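PDB 4IEF: gingipain R2 Pro-Domain, which is the propeptide of an arginine-specific cysteine protease of Porphyromonas gingivalis and probably keeps the enzyme latent until it is removed. Local coordinates for residues Gly62-Pro67 and Gln120-Asp125. Numbering follows the deposited sequence.
Sequences GTPILP and QSYNED
Y122 reaches P64 tip to tip where a 3-10 turn, residues 120-123, packs on an irregular loop. The loop 62-67 leads into strand 69-74 of the antiparallel sheet of this C25-type propeptide. The turn belongs to the long connection between strands 79-93 and 133-141. No hydrogen bond joins the two segments, so they meet by packing.

From CB of Y122, chi1 of -88° sets CG roughly opposite the backbone carbonyl carbon, and neither atom touches the loop. CD1 then passes G62 O at 3.4 Å. CE1 comes to 3.3 Å from the same G62 O, which lies at the ring edge, in plane. CZ is 3.7 Å from P64 CG. The hydroxyl OH ends 3.2 Å from P64 CA and is hydrogen-bonded to I98 O, so this buried polar tip is satisfied. Y118 stacks edge-to-face with the same ring, and Y156 of strand 144-157 touches P64.

Next to the ring, S121 points its CB toward the loop. Its OG approaches G62 O at 3.3 Å, but the two are not aligned for a hydrogen bond. The same S121 OG lies 3.6 Å from T63 CG2, the methyl beside the T63 backbone N.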
ATOM      1  N   GLY A  62     -12.295 -26.931  -5.101  1.00 29.02           N
ATOM      2  CA  GLY A  62     -12.863 -28.123  -5.722  1.00 28.77           C
ATOM      3  C   GLY A  62     -13.431 -27.925  -7.113  1.00 33.20           C
ATOM      4  O   GLY A  62     -13.832 -28.908  -7.752  1.00 34.15           O
ATOM      5  N   THR A  63     -13.514 -26.659  -7.577  1.00 28.58           N
ATOM      6  CA  THR A  63     -14.007 -26.300  -8.915  1.00 28.60           C
ATOM      7  C   THR A  63     -12.785 -26.082  -9.836  1.00 32.96           C
ATOM      8  O   THR A  63     -11.695 -25.807  -9.320  1.00 31.89           O
ATOM      9  CB  THR A  63     -14.946 -25.071  -8.879  1.00 37.62           C
ATOM     10  OG1 THR A  63     -14.198 -23.872  -8.667  1.00 39.23           O
ATOM     11  CG2 THR A  63     -16.101 -25.212  -7.876  1.00 34.57           C
ATOM     12  N   PRO A  64     -12.920 -26.160 -11.182  1.00 30.46           N
ATOM     13  CA  PRO A  64     -11.724 -26.023 -12.038  1.00 30.09           C
ATOM     14  C   PRO A  64     -10.973 -24.698 -11.882  1.00 32.15           C
ATOM     15  O   PRO A  64     -11.608 -23.660 -11.727  1.00 31.48           O
ATOM     16  CB  PRO A  64     -12.283 -26.174 -13.458  1.00 32.74           C
ATOM     17  CG  PRO A  64     -13.554 -26.939 -13.291  1.00 38.14           C
ATOM     18  CD  PRO A  64     -14.120 -26.489 -11.983  1.00 33.10           C
ATOM     19  N   ILE A  65      -9.614 -24.748 -11.898  1.00 28.01           N
ATOM     20  CA  ILE A  65      -8.762 -23.548 -11.841  1.00 26.66           C
ATOM     21  C   ILE A  65      -8.913 -22.863 -13.187  1.00 30.97           C
ATOM     22  O   ILE A  65      -8.421 -23.358 -14.199  1.00 29.21           O
ATOM     23  CB  ILE A  65      -7.273 -23.834 -11.487  1.00 28.75           C
ATOM     24  CG1 ILE A  65      -7.147 -24.431 -10.068  1.00 27.51           C
ATOM     25  CG2 ILE A  65      -6.397 -22.552 -11.642  1.00 28.61           C
ATOM     26  CD1 ILE A  65      -5.811 -25.068  -9.744  1.00 22.87           C
ATOM     27  N   LEU A  66      -9.689 -21.786 -13.210  1.00 29.69           N
ATOM     28  CA  LEU A  66      -9.949 -21.048 -14.432  1.00 29.39           C
ATOM     29  C   LEU A  66      -9.654 -19.572 -14.168  1.00 31.38           C
ATOM     30  O   LEU A  66     -10.556 -18.810 -13.794  1.00 29.99           O
ATOM     31  CB  LEU A  66     -11.385 -21.308 -14.926  1.00 30.03           C
ATOM     32  CG  LEU A  66     -11.708 -22.794 -15.241  1.00 35.11           C
ATOM     33  CD1 LEU A  66     -13.196 -23.070 -15.189  1.00 35.80           C
ATOM     34  CD2 LEU A  66     -11.060 -23.253 -16.553  1.00 36.81           C
ATOM     35  N   PRO A  67      -8.356 -19.183 -14.316  1.00 26.17           N
ATOM     36  CA  PRO A  67      -7.949 -17.801 -14.015  1.00 25.18           C
ATOM     37  C   PRO A  67      -8.725 -16.733 -14.762  1.00 29.47           C
ATOM     38  O   PRO A  67      -9.172 -16.946 -15.886  1.00 30.49           O
ATOM     39  CB  PRO A  67      -6.472 -17.764 -14.418  1.00 26.76           C
ATOM     40  CG  PRO A  67      -6.024 -19.158 -14.302  1.00 30.74           C
ATOM     41  CD  PRO A  67      -7.191 -19.999 -14.715  1.00 26.96           C
ATOM     42  N   GLN A 120     -17.828 -31.808  -6.200  1.00 39.81           N
ATOM     43  CA  GLN A 120     -19.011 -32.347  -6.874  1.00 40.82           C
ATOM     44  C   GLN A 120     -19.251 -31.689  -8.244  1.00 44.07           C
ATOM     45  O   GLN A 120     -19.869 -32.308  -9.115  1.00 43.86           O
ATOM     46  CB  GLN A 120     -20.254 -32.183  -5.980  1.00 43.46           C
ATOM     47  CG  GLN A 120     -20.999 -33.498  -5.702  1.00 59.72           C
ATOM     48  CD  GLN A 120     -21.711 -34.059  -6.921  1.00 75.98           C
ATOM     49  OE1 GLN A 120     -21.395 -35.153  -7.410  1.00 70.16           O
ATOM     50  NE2 GLN A 120     -22.724 -33.355  -7.410  1.00 69.17           N
ATOM     51  N   SER A 121     -18.735 -30.450  -8.439  1.00 39.67           N
ATOM     52  CA  SER A 121     -18.833 -29.681  -9.680  1.00 39.10           C
ATOM     53  C   SER A 121     -18.235 -30.442 -10.888  1.00 43.16           C
ATOM     54  O   SER A 121     -18.629 -30.170 -12.027  1.00 43.09           O
ATOM     55  CB  SER A 121     -18.139 -28.332  -9.510  1.00 41.69           C
ATOM     56  OG  SER A 121     -16.758 -28.462  -9.212  1.00 48.11           O
ATOM     57  N   TYR A 122     -17.314 -31.414 -10.630  1.00 39.21           N
ATOM     58  CA  TYR A 122     -16.650 -32.244 -11.649  1.00 38.85           C
ATOM     59  C   TYR A 122     -17.562 -33.369 -12.206  1.00 45.12           C
ATOM     60  O   TYR A 122     -17.159 -34.088 -13.126  1.00 45.80           O
ATOM     61  CB  TYR A 122     -15.322 -32.819 -11.127  1.00 38.09           C
ATOM     62  CG  TYR A 122     -14.162 -31.881 -11.381  1.00 37.39           C
ATOM     63  CD1 TYR A 122     -13.902 -30.815 -10.523  1.00 37.92           C
ATOM     64  CD2 TYR A 122     -13.373 -32.007 -12.523  1.00 37.72           C
ATOM     65  CE1 TYR A 122     -12.882 -29.903 -10.790  1.00 36.63           C
ATOM     66  CE2 TYR A 122     -12.349 -31.102 -12.800  1.00 37.38           C
ATOM     67  CZ  TYR A 122     -12.100 -30.060 -11.921  1.00 40.45           C
ATOM     68  OH  TYR A 122     -11.077 -29.183 -12.158  1.00 37.96           O
ATOM     69  N   ASN A 123     -18.793 -33.485 -11.687  1.00 41.88           N
ATOM     70  CA  ASN A 123     -19.781 -34.452 -12.171  1.00 42.78           C
ATOM     71  C   ASN A 123     -20.915 -33.729 -12.926  1.00 45.47           C
ATOM     72  O   ASN A 123     -21.816 -34.388 -13.441  1.00 46.47           O
ATOM     73  CB  ASN A 123     -20.344 -35.290 -11.007  1.00 44.19           C
ATOM     74  CG  ASN A 123     -19.310 -36.075 -10.225  1.00 70.55           C
ATOM     75  OD1 ASN A 123     -18.802 -37.120 -10.656  1.00 70.80           O
ATOM     76  ND2 ASN A 123     -19.026 -35.626  -9.019  1.00 59.50           N
ATOM     77  N   GLU A 124     -20.846 -32.383 -13.020  1.00 40.58           N
ATOM     78  CA  GLU A 124     -21.855 -31.538 -13.668  1.00 41.03           C
ATOM     79  C   GLU A 124     -21.502 -31.266 -15.137  1.00 44.47           C
ATOM     80  O   GLU A 124     -20.428 -30.734 -15.432  1.00 43.00           O
ATOM     81  CB  GLU A 124     -22.025 -30.216 -12.893  1.00 41.91           C
ATOM     82  CG  GLU A 124     -22.728 -30.384 -11.556  1.00 52.36           C
ATOM     83  CD  GLU A 124     -22.462 -29.308 -10.522  1.00 75.99           C
ATOM     84  OE1 GLU A 124     -22.257 -29.669  -9.340  1.00 76.22           O
ATOM     85  OE2 GLU A 124     -22.475 -28.108 -10.881  1.00 71.47           O
ATOM     86  N   ASP A 125     -22.402 -31.668 -16.053  1.00 42.44           N
ATOM     87  CA  ASP A 125     -22.229 -31.512 -17.496  1.00 42.88           C
ATOM     88  C   ASP A 125     -22.659 -30.101 -17.947  1.00 47.04           C
ATOM     89  O   ASP A 125     -23.758 -29.907 -18.476  1.00 47.00           O
ATOM     90  CB  ASP A 125     -22.995 -32.612 -18.258  1.00 46.21           C
ATOM     91  CG  ASP A 125     -22.738 -32.696 -19.759  1.00 56.78           C
ATOM     92  OD1 ASP A 125     -21.765 -32.060 -20.241  1.00 56.05           O
ATOM     93  OD2 ASP A 125     -23.481 -33.427 -20.445  1.00 64.04           O
TER